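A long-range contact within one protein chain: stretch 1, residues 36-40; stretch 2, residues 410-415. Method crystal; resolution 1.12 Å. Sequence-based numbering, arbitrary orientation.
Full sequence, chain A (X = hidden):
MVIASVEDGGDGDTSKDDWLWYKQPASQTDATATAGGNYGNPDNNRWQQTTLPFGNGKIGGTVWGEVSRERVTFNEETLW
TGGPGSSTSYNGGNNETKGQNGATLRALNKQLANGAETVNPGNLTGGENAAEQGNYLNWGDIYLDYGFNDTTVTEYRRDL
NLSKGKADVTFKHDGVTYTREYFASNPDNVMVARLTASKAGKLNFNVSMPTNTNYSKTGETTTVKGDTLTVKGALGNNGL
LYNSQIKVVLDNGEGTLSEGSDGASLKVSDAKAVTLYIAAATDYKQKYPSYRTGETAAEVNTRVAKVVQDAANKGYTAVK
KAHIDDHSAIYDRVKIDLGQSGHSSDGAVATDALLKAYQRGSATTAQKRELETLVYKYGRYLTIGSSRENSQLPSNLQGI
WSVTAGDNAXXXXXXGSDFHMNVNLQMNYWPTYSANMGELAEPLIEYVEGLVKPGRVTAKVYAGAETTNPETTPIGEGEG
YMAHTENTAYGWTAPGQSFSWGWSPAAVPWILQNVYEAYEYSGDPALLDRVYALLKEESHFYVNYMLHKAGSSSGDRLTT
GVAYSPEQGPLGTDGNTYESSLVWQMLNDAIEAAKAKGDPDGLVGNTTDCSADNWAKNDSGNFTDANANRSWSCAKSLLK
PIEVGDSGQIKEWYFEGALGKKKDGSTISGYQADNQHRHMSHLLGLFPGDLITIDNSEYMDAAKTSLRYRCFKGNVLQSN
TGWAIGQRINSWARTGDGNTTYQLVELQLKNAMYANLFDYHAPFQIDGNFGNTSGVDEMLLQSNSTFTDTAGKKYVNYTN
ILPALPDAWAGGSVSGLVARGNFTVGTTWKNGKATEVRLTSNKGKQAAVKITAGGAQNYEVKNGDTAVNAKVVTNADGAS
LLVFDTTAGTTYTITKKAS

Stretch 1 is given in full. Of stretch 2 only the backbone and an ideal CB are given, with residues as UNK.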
# COMPACT_ATOMS: atom_id res chain seq x y z
N GLY A 36 11.43 15.41 9.52
CA GLY A 36 12.07 14.16 9.13
C GLY A 36 13.19 14.37 8.12
O GLY A 36 13.40 15.47 7.60
N GLY A 37 13.92 13.29 7.85
CA GLY A 37 15.03 13.31 6.90
C GLY A 37 14.61 13.79 5.52
O GLY A 37 13.51 13.48 5.05
N ASN A 38 15.51 14.56 4.90
CA ASN A 38 15.33 15.13 3.56
C ASN A 38 14.38 16.32 3.47
O ASN A 38 14.15 16.85 2.38
CB ASN A 38 14.97 14.06 2.52
CG ASN A 38 16.18 13.25 2.07
OD1 ASN A 38 17.19 13.81 1.64
ND2 ASN A 38 16.06 11.94 2.14
N TYR A 39 13.84 16.76 4.60
CA TYR A 39 12.91 17.89 4.61
C TYR A 39 13.41 19.08 5.43
O TYR A 39 12.62 19.80 6.04
CB TYR A 39 11.52 17.44 5.04
CG TYR A 39 10.76 16.67 3.98
CD1 TYR A 39 9.88 17.32 3.12
CD2 TYR A 39 10.93 15.29 3.85
CE1 TYR A 39 9.17 16.62 2.16
CE2 TYR A 39 10.22 14.58 2.88
CZ TYR A 39 9.34 15.25 2.05
OH TYR A 39 8.62 14.57 1.11
N GLY A 40 14.73 19.28 5.41
CA GLY A 40 15.35 20.43 6.08
C GLY A 40 15.05 21.76 5.41
O GLY A 40 15.11 22.81 6.05
N UNK A 410 18.98 7.02 -2.32
CA UNK A 410 19.42 7.47 -1.00
C UNK A 410 20.00 8.90 -1.10
O UNK A 410 21.00 9.22 -0.46
CB UNK A 410 20.46 6.50 -0.42
N UNK A 411 19.34 9.72 -1.92
CA UNK A 411 19.78 11.08 -2.21
C UNK A 411 18.85 12.13 -1.64
O UNK A 411 18.73 12.25 -0.42
CB UNK A 411 19.91 11.28 -3.72
N UNK A 412 18.19 12.88 -2.51
CA UNK A 412 17.34 14.00 -2.09
C UNK A 412 15.94 13.59 -1.64
O UNK A 412 15.20 14.40 -1.08
CB UNK A 412 17.22 15.00 -3.24
N UNK A 413 15.56 12.34 -1.92
CA UNK A 413 14.22 11.85 -1.64
C UNK A 413 14.32 10.70 -0.66
O UNK A 413 15.07 9.76 -0.90
CB UNK A 413 13.51 11.42 -2.92
N UNK A 414 13.57 10.76 0.47
CA UNK A 414 13.76 9.75 1.52
C UNK A 414 13.39 8.36 1.02
O UNK A 414 12.29 8.15 0.49
CB UNK A 414 12.93 10.10 2.75
N UNK A 415 14.33 7.44 1.17
CA UNK A 415 14.18 6.06 0.69
C UNK A 415 13.80 6.01 -0.79
O UNK A 415 13.18 5.05 -1.25
CB UNK A 415 13.12 5.33 1.52

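Stretch 1 opens with a type II beta turn from Gly36 to Tyr39, closed by a 3.3 Å hydrogen bond from Tyr39 N to Gly36 O. It offers the side chain of Asn38, whose CA-to-CB bond points toward stretch 2, and the ring of Tyr39, whose end comes nearer than its sideways CA-to-CB bond suggests.

Position 410 sends its CB away, and nothing of stretch 1 lies within reach of it. The positive phi of 53° is left-handed territory, where glycine, asparagine or aspartate would sit most easily, but the contact itself imposes no choice. The deposited residue is His410, which makes no contact here.

At position 411 the angles are the stronger guide. Phi and psi of -112° and -114° fall in a region that side chains avoid, so glycine is the clear favourite; an ideal CB at this position would in any case point away. Gly411 is found, and what it contributes is backbone: Gly411 O lies 3.0 Å from Asn38 OD1. Two oxygens that close suggest that the amide of Asn38 is probably turned over in the model, so the individual bonds around it are best left unassigned.

Position 412 also points away, its ideal CB 5.0 Å from Asn38 OD1, with ordinary backbone angles of -82° and -12°. Stretch 1 makes little demand, so many residues would do, small or polar ones among them. The deposited residue is Asn412, whose ND2 is hydrogen-bonded elsewhere in the structure. Its part in the contact is again played by the carbonyl: a water donates to Asn412 O at 2.7 Å and to Asn38 O at 2.9 Å, tying the two backbones together.

Position 413 is extended, at -119° and 127°, and turned away, so stretch 1 says little; a beta-branched residue fits such angles well. Thr413 takes the place, with OG1 hydrogen-bonded elsewhere.

Position 414 is the one that truly faces the turn. Its ideal CB lies 3.7 Å from Asn38 ND2, 4.1 Å from Gly37 O and 5.2 Å from Tyr39 CE2, which favours a small group; alanine, serine or proline could be considered. Phi and psi of -64° and 126° are well within proline's range, and its ring could also reach the Tyr39 ring. Pro414 is deposited. Pro414 CG meets the edge of that ring, 4.0 Å from Tyr39 CE2.

Position 415 has a sideways CB and no demand from stretch 1, so many residues would serve, though the positive phi favours glycine or asparagine. Trp415 brings its end nearer, yet Trp415 CZ3 stays 6.3 Å from Gly37 O.

Stretch 2 410-415: HGNTPW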
# COMPACT_ATOMS: atom_id res chain seq x y z
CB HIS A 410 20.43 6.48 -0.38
CG HIS A 410 20.04 5.03 -0.52
ND1 HIS A 410 19.07 4.44 0.25
CD2 HIS A 410 20.52 4.06 -1.33
CE1 HIS A 410 18.96 3.17 -0.08
NE2 HIS A 410 19.83 2.91 -1.04
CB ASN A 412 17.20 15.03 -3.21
CG ASN A 412 18.51 15.72 -3.54
OD1 ASN A 412 19.42 15.79 -2.72
ND2 ASN A 412 18.60 16.24 -4.76
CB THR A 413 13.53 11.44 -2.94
OG1 THR A 413 13.35 12.60 -3.75
CG2 THR A 413 12.18 10.79 -2.69
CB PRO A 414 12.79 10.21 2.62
CG PRO A 414 11.77 11.04 1.92
CD PRO A 414 12.51 11.73 0.81
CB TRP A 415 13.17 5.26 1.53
CG TRP A 415 13.46 5.28 3.00
CD1 TRP A 415 14.41 4.56 3.66
CD2 TRP A 415 12.77 6.05 3.99
NE1 TRP A 415 14.37 4.85 5.01
CE2 TRP A 415 13.37 5.76 5.24
CE3 TRP A 415 11.71 6.97 3.95
CZ2 TRP A 415 12.94 6.36 6.44
CZ3 TRP A 415 11.28 7.56 5.14
CH2 TRP A 415 11.90 7.24 6.36
O HOH W 1 15.88 16.73 0.04
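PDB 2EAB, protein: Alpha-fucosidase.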